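Local coordinates for protein peptide ABC transporter permease (Staphylococcus hominis, PDB 6EXS) that probably carries peptides, including a thioalcohol-conjugated malodour precursor, across the membrane as a POT family member of the major facilitator superfamily, at residues P7-F12 with D144-A149; G19-V24 with N134-L139; A90-A95 with V194-F199. All coordinates share one frame; numbering follows the deposited sequence.

In the fold
The segments come along the chain as 7-12, 19-24, 90-95, 134-139, 144-149 and 194-199. Contact 2 is enclosed in sequence by contact 1, and contact 3 crosses both. The centres of contacts 1 and 2 are about 11 Å apart, as are those of contacts 2 and 3, while contacts 1 and 3 lie about 21 Å apart. Contact 1 is at the surface, where a short hairpin meets the start of helix 147-174. Contacts 2 and 3 join helices 16-44 and 110-137, and 74-106 and 178-204. All three lie in the N-terminal half of the transporter. Helices 16-44 and 147-174 also supply pocket residues for the conjugated peptide, Tyr33 and Val158 among them.

Contact 1: residues P7-F12 with D144-A149; sequences PQKGFF and DTRIDA. With OLC ((2R)-2,3-dihydroxypropyl (9Z)-octadec-9-enoate), chain L.
Gln8 and Asp144 are the closest backbone pair, with CA atoms 10.5 Å apart, so the gap is bridged mainly by the long side chain of Arg146. Its chain bends at CG-CD (chi3 -66°), and its NH1 reaches the backbone O of Gln8 at 2.8 Å. The bond is almost straight, and the carbonyl points at the nitrogen, within the guanidinium plane. NH2 of Arg146 makes a weak second bond to the same oxygen. The other edge of the guanidinium is held side-on by Asp144. NE of Arg146 bonds Asp144 OD1 at 3.1 Å, and NH2 forms a salt bridge with Asp144 OD2 at 2.9 Å. OD1 of Asp144 also accepts the backbone N of Arg146, so three good bonds, and a weak fourth from NE to OD2, run from Arg146 to one carboxylate. These bonds fix the rotation of the guanidinium.

The plane of the Gln8 amide is turned 63° from that of the Arg146 guanidinium, and its NE2 bonds Leu139 O. CD of Lys9 packs obliquely on Arg146 NH1 at 3.8 Å. Gly13 O accepts from Arg146 NH1 and weakly from Lys9 NZ, which probably eases the closeness of the two cations. Gly10 and Phe11 both face His14 as a G1 beta bulge. The site thus joins a bulged beta hairpin to the turn that leads into helix 147-174, where Asp144 accepts a capping bond from Arg146 N.

Contact 2: residues G19-V24 with N134-L139; sequences GVLFFV and NIVGRL. With OLC ((2R)-2,3-dihydroxypropyl (9Z)-octadec-9-enoate), chain L.
Leu21 reaches across from helix 16-44 to Ile135 and Val136 on helix 110-137, a helix-helix contact inside the N-terminal bundle of the major facilitator fold. The backbones come closest at Leu21 and Val136, whose CA atoms are 7.5 Å apart. No hydrogen bond crosses the contact. It is apolar packing of three buried side chains.

Leu21 contributes the greater part of the buried surface. CG stands beside the backbone N (chi1 -60°), and CD1 continues the chain outward, anti to CA (chi2 178°). This extended branch makes both contacts, and CD1 of Leu21 touches a methyl of each residue. Ile135 meets it at about a right angle. The touching branch there is CG2, set beside the carbonyl carbon. Val136 runs past Leu21 in the opposite direction and offers CG2, the branch beside its backbone N.

Neighbouring helices pack around these residues. Ile135 also touches Thr87, Arg88 and Thr91 of helix 74-106, and Val136 touches Phe151 and Phe154 of helix 147-174. Four helices therefore converge near this point. On another side of helix 16-44, Phe22 turns away from helix 110-137. One face of its ring receives a monoolein molecule, with Phe22 CZ 3.6 Å from lipid C3. Phe23, further round the helix, stacks on Trp195 of helix 178-204.

Within the contact, Leu21 CD1 lies 3.5 Å from Ile135 CG2 and 3.9 Å from Val136 CG2.

Contact 3: residues A90-A95 with V194-F199; sequences ATLLGA and VWYLLF. With OLC ((2R)-2,3-dihydroxypropyl (9Z)-octadec-9-enoate), chain I; OLC ((2R)-2,3-dihydroxypropyl (9Z)-octadec-9-enoate), chain M; OLC ((2R)-2,3-dihydroxypropyl (9Z)-octadec-9-enoate), chain J.
Leu92 of helix 74-106 packs against Tyr196 and Leu197 of helix 178-204. This pairing lies in the N-terminal bundle of the major facilitator fold. The CA atoms of Leu92 and Tyr196 are 8.4 Å apart.

The direct contact is apolar and loose. Leu92 has CG beside its carbonyl carbon (chi1 -179°), and its two methyls serve different partners. CD2 of Leu92 meets CE1 of Tyr196 at 4.3 Å, approaching the ring obliquely. CD1 of Leu92 meets CD2 of Leu197 at 4.2 Å, and these two leucines cross at about a right angle.

Polar bonds lie beside the apolar pairs. The hydroxyl of Tyr196 bonds Arg88 NE, one turn before Leu92 on helix 74-106, so the ring is tied to that helix beyond its contact with Leu92. OG1 of Thr91 bonds Thr87 O within its own helix.

There is aromatic packing too. On another side of helix 178-204, CE2 of Phe199 sits over the centre of one face of the Trp195 ring.

Lipid completes the setting, consistent with a surface that faces the membrane. Three monoolein molecules touch the segments. One lies against Leu92 and Leu93, and its O19 is 3.4 Å from Leu92 CD2. A second touches both segments, Leu92 through C24 and Leu197 CD2 through C22 at 3.7 Å. The third meets Trp195, Leu198 and Phe199, and its O25 donates a hydrogen bond of 3.0 Å to the backbone O of Leu198.

Contact 1: residues P7-F12 with D144-A149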
loop_
_atom_site.group_PDB
_atom_site.type_symbol
_atom_site.label_atom_id
_atom_site.label_comp_id
_atom_site.label_asym_id
_atom_site.label_seq_id
_atom_site.Cartn_x
_atom_site.Cartn_y
_atom_site.Cartn_z
ATOM N N PRO A 7 -30.184 -1.798 -4.496
ATOM C CA PRO A 7 -30.679 -0.418 -4.332
ATOM C C PRO A 7 -29.695 0.582 -4.949
ATOM O O PRO A 7 -28.487 0.406 -4.818
ATOM C CB PRO A 7 -30.815 -0.254 -2.812
ATOM C CG PRO A 7 -29.935 -1.272 -2.232
ATOM C CD PRO A 7 -29.882 -2.418 -3.189
ATOM N N GLN A 8 -30.221 1.572 -5.696
ATOM C CA GLN A 8 -29.406 2.553 -6.418
ATOM C C GLN A 8 -29.137 3.842 -5.638
ATOM O O GLN A 8 -28.375 4.688 -6.106
ATOM C CB GLN A 8 -29.999 2.841 -7.808
ATOM C CG GLN A 8 -29.594 1.794 -8.863
ATOM C CD GLN A 8 -28.091 1.653 -9.039
ATOM O OE1 GLN A 8 -27.371 2.619 -9.340
ATOM N NE2 GLN A 8 -27.583 0.446 -8.813
ATOM N N LYS A 9 -29.736 3.972 -4.445
ATOM C CA LYS A 9 -29.529 5.090 -3.524
ATOM C C LYS A 9 -29.394 4.498 -2.094
ATOM O O LYS A 9 -29.339 3.271 -1.945
ATOM C CB LYS A 9 -30.687 6.110 -3.632
ATOM C CG LYS A 9 -30.747 6.892 -4.954
ATOM C CD LYS A 9 -29.756 8.061 -5.035
ATOM C CE LYS A 9 -29.983 8.917 -6.259
ATOM N NZ LYS A 9 -29.278 10.224 -6.162
ATOM N N GLY A 10 -29.303 5.344 -1.071
ATOM C CA GLY A 10 -29.224 4.849 0.298
ATOM C C GLY A 10 -28.016 5.235 1.126
ATOM O O GLY A 10 -28.068 5.102 2.352
ATOM N N PHE A 11 -26.914 5.679 0.478
ATOM C CA PHE A 11 -25.705 6.133 1.162
ATOM C C PHE A 11 -25.166 7.387 0.493
ATOM O O PHE A 11 -24.385 7.293 -0.453
ATOM C CB PHE A 11 -24.642 5.026 1.250
ATOM C CG PHE A 11 -23.485 5.356 2.171
ATOM C CD1 PHE A 11 -23.660 5.399 3.549
ATOM C CD2 PHE A 11 -22.212 5.582 1.661
ATOM C CE1 PHE A 11 -22.584 5.684 4.399
ATOM C CE2 PHE A 11 -21.134 5.863 2.511
ATOM C CZ PHE A 11 -21.331 5.913 3.873
ATOM N N PHE A 12 -25.612 8.567 0.977
ATOM C CA PHE A 12 -25.247 9.908 0.477
ATOM C C PHE A 12 -25.441 10.073 -1.047
ATOM O O PHE A 12 -24.551 10.602 -1.727
ATOM C CB PHE A 12 -23.815 10.297 0.904
ATOM C CG PHE A 12 -23.599 10.390 2.391
ATOM C CD1 PHE A 12 -23.880 11.565 3.076
ATOM C CD2 PHE A 12 -23.094 9.313 3.104
ATOM C CE1 PHE A 12 -23.682 11.650 4.450
ATOM C CE2 PHE A 12 -22.899 9.399 4.481
ATOM C CZ PHE A 12 -23.181 10.571 5.143
ATOM N N ASP A 144 -23.381 5.438 -15.607
ATOM C CA ASP A 144 -23.503 6.203 -14.359
ATOM C C ASP A 144 -22.277 7.083 -14.058
ATOM O O ASP A 144 -21.164 6.580 -13.901
ATOM C CB ASP A 144 -23.852 5.293 -13.165
ATOM C CG ASP A 144 -24.639 5.967 -12.051
ATOM O OD1 ASP A 144 -24.318 7.114 -11.710
ATOM O OD2 ASP A 144 -25.536 5.322 -11.484
ATOM N N THR A 145 -22.521 8.408 -13.970
ATOM C CA THR A 145 -21.548 9.479 -13.715
ATOM C C THR A 145 -21.081 9.536 -12.264
ATOM O O THR A 145 -20.010 10.082 -11.997
ATOM C CB THR A 145 -22.142 10.847 -14.109
ATOM O OG1 THR A 145 -23.386 11.043 -13.428
ATOM C CG2 THR A 145 -22.318 11.012 -15.613
ATOM N N ARG A 146 -21.892 9.011 -11.326
ATOM C CA ARG A 146 -21.602 9.007 -9.877
ATOM C C ARG A 146 -20.386 8.161 -9.458
ATOM O O ARG A 146 -19.845 8.403 -8.374
ATOM C CB ARG A 146 -22.824 8.523 -9.067
ATOM C CG ARG A 146 -24.120 9.302 -9.256
ATOM C CD ARG A 146 -25.217 8.656 -8.434
ATOM N NE ARG A 146 -25.554 7.316 -8.912
ATOM C CZ ARG A 146 -26.349 6.466 -8.271
ATOM N NH1 ARG A 146 -26.873 6.795 -7.097
ATOM N NH2 ARG A 146 -26.629 5.279 -8.802
ATOM N N ILE A 147 -19.994 7.159 -10.289
ATOM C CA ILE A 147 -18.930 6.176 -10.029
ATOM C C ILE A 147 -17.639 6.807 -9.445
ATOM O O ILE A 147 -17.158 6.309 -8.433
ATOM C CB ILE A 147 -18.640 5.236 -11.238
ATOM C CG1 ILE A 147 -17.720 4.065 -10.831
ATOM C CG2 ILE A 147 -18.124 5.971 -12.485
ATOM C CD1 ILE A 147 -17.889 2.790 -11.673
ATOM N N ASP A 148 -17.137 7.919 -10.015
ATOM C CA ASP A 148 -15.923 8.605 -9.547
ATOM C C ASP A 148 -16.048 9.181 -8.143
ATOM O O ASP A 148 -15.095 9.100 -7.366
ATOM C CB ASP A 148 -15.492 9.683 -10.548
ATOM C CG ASP A 148 -15.162 9.132 -11.920
ATOM O OD1 ASP A 148 -14.704 7.962 -12.001
ATOM O OD2 ASP A 148 -15.355 9.863 -12.911
ATOM N N ALA A 149 -17.226 9.741 -7.812
ATOM C CA ALA A 149 -17.538 10.309 -6.496
ATOM C C ALA A 149 -17.701 9.182 -5.487
ATOM O O ALA A 149 -17.358 9.369 -4.323
ATOM C CB ALA A 149 -18.810 11.146 -6.564
HETATM C C24 OLC L . -20.718 12.524 1.496
HETATM C C5 OLC L . -18.720 9.356 8.970
HETATM C C4 OLC L . -19.197 9.689 7.570
HETATM C C3 OLC L . -18.919 8.588 6.562
HETATM C C2 OLC L . -19.512 8.847 5.179
HETATM C C21 OLC L . -19.124 12.053 3.378
HETATM C C1 OLC L . -18.804 9.908 4.389
HETATM C C22 OLC L . -19.350 12.011 1.886
HETATM O O19 OLC L . -17.615 9.941 4.199
HETATM O O25 OLC L . -20.832 12.646 0.087
HETATM O O23 OLC L . -18.338 12.800 1.253
HETATM O O20 OLC L . -19.665 10.823 3.918
#

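Contact 2: residues G19-V24 with N134-L139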
loop_
_atom_site.group_PDB
_atom_site.type_symbol
_atom_site.label_atom_id
_atom_site.label_comp_id
_atom_site.label_asym_id
_atom_site.label_seq_id
_atom_site.Cartn_x
_atom_site.Cartn_y
_atom_site.Cartn_z
ATOM N N GLY A 19 -22.358 2.028 1.423
ATOM C CA GLY A 19 -22.410 2.199 2.872
ATOM C C GLY A 19 -21.920 0.979 3.618
ATOM O O GLY A 19 -21.115 1.096 4.546
ATOM N N VAL A 20 -22.362 -0.211 3.165
ATOM C CA VAL A 20 -21.965 -1.499 3.728
ATOM C C VAL A 20 -20.457 -1.666 3.570
ATOM O O VAL A 20 -19.786 -1.913 4.563
ATOM C CB VAL A 20 -22.775 -2.685 3.122
ATOM C CG1 VAL A 20 -22.308 -4.034 3.675
ATOM C CG2 VAL A 20 -24.266 -2.506 3.372
ATOM N N LEU A 21 -19.923 -1.429 2.350
ATOM C CA LEU A 21 -18.499 -1.602 2.024
ATOM C C LEU A 21 -17.589 -0.513 2.596
ATOM O O LEU A 21 -16.399 -0.790 2.830
ATOM C CB LEU A 21 -18.276 -1.796 0.523
ATOM C CG LEU A 21 -18.997 -3.032 -0.052
ATOM C CD1 LEU A 21 -18.783 -3.156 -1.514
ATOM C CD2 LEU A 21 -18.617 -4.327 0.675
ATOM N N PHE A 22 -18.146 0.682 2.891
ATOM C CA PHE A 22 -17.408 1.771 3.527
ATOM C C PHE A 22 -17.092 1.345 4.972
ATOM O O PHE A 22 -15.941 1.464 5.388
ATOM C CB PHE A 22 -18.204 3.095 3.488
ATOM C CG PHE A 22 -17.505 4.295 4.096
ATOM C CD1 PHE A 22 -17.456 4.471 5.478
ATOM C CD2 PHE A 22 -16.947 5.280 3.288
ATOM C CE1 PHE A 22 -16.820 5.580 6.037
ATOM C CE2 PHE A 22 -16.326 6.401 3.851
ATOM C CZ PHE A 22 -16.260 6.537 5.220
ATOM N N PHE A 23 -18.106 0.822 5.716
ATOM C CA PHE A 23 -17.963 0.344 7.103
ATOM C C PHE A 23 -16.996 -0.837 7.165
ATOM O O PHE A 23 -16.164 -0.887 8.069
ATOM C CB PHE A 23 -19.333 -0.061 7.672
ATOM C CG PHE A 23 -19.410 -0.368 9.156
ATOM C CD1 PHE A 23 -19.016 -1.607 9.650
ATOM C CD2 PHE A 23 -19.952 0.550 10.047
ATOM C CE1 PHE A 23 -19.157 -1.917 11.011
ATOM C CE2 PHE A 23 -20.090 0.241 11.404
ATOM C CZ PHE A 23 -19.694 -0.990 11.878
ATOM N N VAL A 24 -17.103 -1.781 6.208
ATOM C CA VAL A 24 -16.241 -2.968 6.108
ATOM C C VAL A 24 -14.789 -2.543 5.830
ATOM O O VAL A 24 -13.887 -2.966 6.557
ATOM C CB VAL A 24 -16.782 -3.979 5.060
ATOM C CG1 VAL A 24 -15.770 -5.083 4.766
ATOM C CG2 VAL A 24 -18.115 -4.571 5.497
ATOM N N ASN A 134 -13.506 -3.723 -6.864
ATOM C CA ASN A 134 -14.233 -4.201 -8.018
ATOM C C ASN A 134 -15.748 -4.172 -7.753
ATOM O O ASN A 134 -16.498 -3.650 -8.588
ATOM C CB ASN A 134 -13.752 -5.602 -8.362
ATOM C CG ASN A 134 -14.177 -6.063 -9.717
ATOM O OD1 ASN A 134 -15.344 -6.381 -9.947
ATOM N ND2 ASN A 134 -13.240 -6.096 -10.646
ATOM N N ILE A 135 -16.190 -4.710 -6.585
ATOM C CA ILE A 135 -17.603 -4.746 -6.160
ATOM C C ILE A 135 -18.195 -3.335 -6.141
ATOM O O ILE A 135 -19.259 -3.128 -6.716
ATOM C CB ILE A 135 -17.812 -5.526 -4.823
ATOM C CG1 ILE A 135 -17.498 -7.032 -5.012
ATOM C CG2 ILE A 135 -19.236 -5.335 -4.275
ATOM C CD1 ILE A 135 -17.142 -7.796 -3.712
ATOM N N VAL A 136 -17.464 -2.370 -5.538
ATOM C CA VAL A 136 -17.815 -0.940 -5.436
ATOM C C VAL A 136 -18.181 -0.354 -6.820
ATOM O O VAL A 136 -19.264 0.214 -6.971
ATOM C CB VAL A 136 -16.700 -0.126 -4.723
ATOM C CG1 VAL A 136 -16.918 1.374 -4.871
ATOM C CG2 VAL A 136 -16.589 -0.509 -3.251
ATOM N N GLY A 137 -17.301 -0.536 -7.807
ATOM C CA GLY A 137 -17.530 -0.064 -9.170
ATOM C C GLY A 137 -18.660 -0.766 -9.903
ATOM O O GLY A 137 -19.321 -0.150 -10.742
ATOM N N ARG A 138 -18.913 -2.058 -9.576
ATOM C CA ARG A 138 -19.967 -2.862 -10.218
ATOM C C ARG A 138 -21.380 -2.618 -9.614
ATOM O O ARG A 138 -22.371 -3.188 -10.083
ATOM C CB ARG A 138 -19.589 -4.358 -10.262
ATOM C CG ARG A 138 -18.447 -4.638 -11.245
ATOM C CD ARG A 138 -18.689 -5.832 -12.152
ATOM N NE ARG A 138 -17.562 -6.771 -12.117
ATOM C CZ ARG A 138 -16.517 -6.735 -12.940
ATOM N NH1 ARG A 138 -16.439 -5.803 -13.885
ATOM N NH2 ARG A 138 -15.541 -7.629 -12.825
ATOM N N LEU A 139 -21.464 -1.702 -8.634
ATOM C CA LEU A 139 -22.701 -1.245 -7.994
ATOM C C LEU A 139 -23.357 -0.167 -8.859
ATOM O O LEU A 139 -24.537 0.127 -8.661
ATOM C CB LEU A 139 -22.411 -0.621 -6.606
ATOM C CG LEU A 139 -21.897 -1.485 -5.463
ATOM C CD1 LEU A 139 -21.736 -0.644 -4.225
ATOM C CD2 LEU A 139 -22.832 -2.646 -5.174
HETATM C C24 OLC L . -20.718 12.524 1.496
HETATM C C5 OLC L . -18.720 9.356 8.970
HETATM C C4 OLC L . -19.197 9.689 7.570
HETATM C C3 OLC L . -18.919 8.588 6.562
HETATM C C2 OLC L . -19.512 8.847 5.179
HETATM C C21 OLC L . -19.124 12.053 3.378
HETATM C C1 OLC L . -18.804 9.908 4.389
HETATM C C22 OLC L . -19.350 12.011 1.886
HETATM O O19 OLC L . -17.615 9.941 4.199
HETATM O O25 OLC L . -20.832 12.646 0.087
HETATM O O23 OLC L . -18.338 12.800 1.253
HETATM O O20 OLC L . -19.665 10.823 3.918
#

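Contact 3: residues A90-A95 with V194-F199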
loop_
_atom_site.group_PDB
_atom_site.type_symbol
_atom_site.label_atom_id
_atom_site.label_comp_id
_atom_site.label_asym_id
_atom_site.label_seq_id
_atom_site.Cartn_x
_atom_site.Cartn_y
_atom_site.Cartn_z
ATOM N N ALA A 90 -14.066 -14.235 -2.740
ATOM C CA ALA A 90 -12.685 -13.781 -2.551
ATOM C C ALA A 90 -12.551 -12.687 -1.466
ATOM O O ALA A 90 -11.600 -12.741 -0.677
ATOM C CB ALA A 90 -12.105 -13.300 -3.874
ATOM N N THR A 91 -13.506 -11.715 -1.418
ATOM C CA THR A 91 -13.558 -10.633 -0.416
ATOM C C THR A 91 -13.799 -11.254 0.983
ATOM O O THR A 91 -13.186 -10.821 1.959
ATOM C CB THR A 91 -14.687 -9.602 -0.768
ATOM O OG1 THR A 91 -14.467 -9.060 -2.068
ATOM C CG2 THR A 91 -14.813 -8.457 0.257
ATOM N N LEU A 92 -14.701 -12.261 1.057
ATOM C CA LEU A 92 -15.093 -12.951 2.286
ATOM C C LEU A 92 -13.987 -13.866 2.803
ATOM O O LEU A 92 -13.685 -13.827 4.000
ATOM C CB LEU A 92 -16.422 -13.715 2.081
ATOM C CG LEU A 92 -17.042 -14.500 3.266
ATOM C CD1 LEU A 92 -17.083 -13.682 4.558
ATOM C CD2 LEU A 92 -18.435 -14.966 2.921
ATOM N N LEU A 93 -13.384 -14.684 1.913
ATOM C CA LEU A 93 -12.288 -15.562 2.312
ATOM C C LEU A 93 -11.109 -14.715 2.771
ATOM O O LEU A 93 -10.546 -14.993 3.826
ATOM C CB LEU A 93 -11.893 -16.549 1.199
ATOM C CG LEU A 93 -10.866 -17.624 1.586
ATOM C CD1 LEU A 93 -11.310 -18.414 2.810
ATOM C CD2 LEU A 93 -10.614 -18.564 0.434
ATOM N N GLY A 94 -10.832 -13.636 2.037
ATOM C CA GLY A 94 -9.789 -12.681 2.381
ATOM C C GLY A 94 -9.964 -12.124 3.777
ATOM O O GLY A 94 -9.045 -12.201 4.590
ATOM N N ALA A 95 -11.171 -11.618 4.083
ATOM C CA ALA A 95 -11.535 -11.054 5.390
ATOM C C ALA A 95 -11.320 -12.035 6.552
ATOM O O ALA A 95 -10.797 -11.629 7.583
ATOM C CB ALA A 95 -12.977 -10.568 5.369
ATOM N N VAL A 194 -18.591 -8.910 10.609
ATOM C CA VAL A 194 -19.961 -9.039 11.123
ATOM C C VAL A 194 -20.953 -8.202 10.276
ATOM O O VAL A 194 -22.012 -8.707 9.895
ATOM C CB VAL A 194 -20.002 -8.712 12.647
ATOM C CG1 VAL A 194 -21.421 -8.445 13.141
ATOM C CG2 VAL A 194 -19.357 -9.829 13.461
ATOM N N TRP A 195 -20.571 -6.950 9.950
ATOM C CA TRP A 195 -21.335 -5.996 9.151
ATOM C C TRP A 195 -21.586 -6.506 7.720
ATOM O O TRP A 195 -22.720 -6.414 7.243
ATOM C CB TRP A 195 -20.619 -4.646 9.127
ATOM C CG TRP A 195 -21.525 -3.485 8.837
ATOM C CD1 TRP A 195 -21.668 -2.831 7.647
ATOM C CD2 TRP A 195 -22.398 -2.826 9.765
ATOM N NE1 TRP A 195 -22.582 -1.809 7.777
ATOM C CE2 TRP A 195 -23.055 -1.792 9.063
ATOM C CE3 TRP A 195 -22.702 -3.020 11.122
ATOM C CZ2 TRP A 195 -23.976 -0.937 9.680
ATOM C CZ3 TRP A 195 -23.630 -2.181 11.728
ATOM C CH2 TRP A 195 -24.258 -1.157 11.008
ATOM N N TYR A 196 -20.543 -7.069 7.057
ATOM C CA TYR A 196 -20.655 -7.664 5.722
ATOM C C TYR A 196 -21.650 -8.828 5.794
ATOM O O TYR A 196 -22.612 -8.846 5.032
ATOM C CB TYR A 196 -19.287 -8.150 5.191
ATOM C CG TYR A 196 -19.359 -8.834 3.839
ATOM C CD1 TYR A 196 -19.593 -10.206 3.738
ATOM C CD2 TYR A 196 -19.198 -8.112 2.659
ATOM C CE1 TYR A 196 -19.695 -10.833 2.498
ATOM C CE2 TYR A 196 -19.255 -8.738 1.412
ATOM C CZ TYR A 196 -19.516 -10.097 1.338
ATOM O OH TYR A 196 -19.602 -10.710 0.112
ATOM N N LEU A 197 -21.437 -9.780 6.730
ATOM C CA LEU A 197 -22.328 -10.934 6.905
ATOM C C LEU A 197 -23.794 -10.511 7.125
ATOM O O LEU A 197 -24.696 -11.084 6.520
ATOM C CB LEU A 197 -21.838 -11.851 8.047
ATOM C CG LEU A 197 -20.514 -12.607 7.831
ATOM C CD1 LEU A 197 -20.084 -13.290 9.094
ATOM C CD2 LEU A 197 -20.623 -13.650 6.727
ATOM N N LEU A 198 -24.015 -9.481 7.944
ATOM C CA LEU A 198 -25.360 -8.987 8.225
ATOM C C LEU A 198 -26.047 -8.290 7.043
ATOM O O LEU A 198 -27.252 -8.484 6.840
ATOM C CB LEU A 198 -25.338 -8.002 9.418
ATOM C CG LEU A 198 -25.233 -8.571 10.824
ATOM C CD1 LEU A 198 -24.927 -7.458 11.829
ATOM C CD2 LEU A 198 -26.495 -9.341 11.212
ATOM N N PHE A 199 -25.299 -7.450 6.296
ATOM C CA PHE A 199 -25.893 -6.582 5.291
ATOM C C PHE A 199 -25.559 -6.837 3.821
ATOM O O PHE A 199 -26.238 -6.247 2.984
ATOM C CB PHE A 199 -25.547 -5.124 5.653
ATOM C CG PHE A 199 -26.072 -4.762 7.023
ATOM C CD1 PHE A 199 -27.441 -4.644 7.253
ATOM C CD2 PHE A 199 -25.206 -4.591 8.093
ATOM C CE1 PHE A 199 -27.930 -4.356 8.532
ATOM C CE2 PHE A 199 -25.695 -4.285 9.364
ATOM C CZ PHE A 199 -27.052 -4.181 9.578
HETATM C C9 OLC I . -22.869 -0.006 15.254
HETATM C C8 OLC I . -24.314 -0.331 15.035
HETATM C C24 OLC I . -30.019 -9.154 8.747
HETATM C C7 OLC I . -24.790 -1.529 15.860
HETATM C C6 OLC I . -26.231 -1.950 15.601
HETATM C C5 OLC I . -26.409 -2.958 14.471
HETATM C C4 OLC I . -27.826 -3.489 14.342
HETATM C C3 OLC I . -27.939 -4.772 13.535
HETATM C C2 OLC I . -29.381 -5.211 13.310
HETATM C C21 OLC I . -30.062 -8.062 11.021
HETATM C C1 OLC I . -29.509 -6.646 12.888
HETATM C C22 OLC I . -29.861 -7.869 9.534
HETATM O O19 OLC I . -29.308 -7.590 13.610
HETATM O O25 OLC I . -28.877 -9.997 8.856
HETATM O O23 OLC I . -30.812 -6.907 9.068
HETATM O O20 OLC I . -29.886 -6.744 11.601
HETATM C C24 OLC M . -16.773 -19.677 -3.123
HETATM C C5 OLC M . -14.581 -20.530 5.300
HETATM C C4 OLC M . -14.624 -19.205 4.560
HETATM C C3 OLC M . -15.356 -19.271 3.230
HETATM C C2 OLC M . -15.333 -17.947 2.480
HETATM C C21 OLC M . -15.668 -18.599 -1.137
HETATM C C1 OLC M . -16.038 -17.970 1.153
HETATM C C22 OLC M . -16.471 -19.776 -1.642
HETATM O O19 OLC M . -17.013 -17.314 0.890
HETATM O O25 OLC M . -17.698 -18.634 -3.406
HETATM O O23 OLC M . -15.757 -20.988 -1.373
HETATM O O20 OLC M . -15.416 -18.781 0.279
HETATM C C24 OLC J . -22.296 -15.108 3.326
HETATM C C6 OLC J . -23.083 -13.166 11.901
HETATM C C5 OLC J . -24.474 -13.482 11.376
HETATM C C4 OLC J . -24.532 -13.738 9.879
HETATM C C3 OLC J . -25.934 -14.009 9.356
HETATM C C2 OLC J . -26.084 -13.798 7.852
HETATM C C21 OLC J . -24.086 -15.256 5.094
HETATM C C1 OLC J . -25.485 -14.876 6.994
HETATM C C22 OLC J . -23.288 -14.351 4.184
HETATM O O19 OLC J . -25.673 -16.056 7.134
HETATM O O25 OLC J . -22.952 -15.910 2.351
HETATM O O23 OLC J . -24.174 -13.596 3.357
HETATM O O20 OLC J . -24.730 -14.351 6.023
#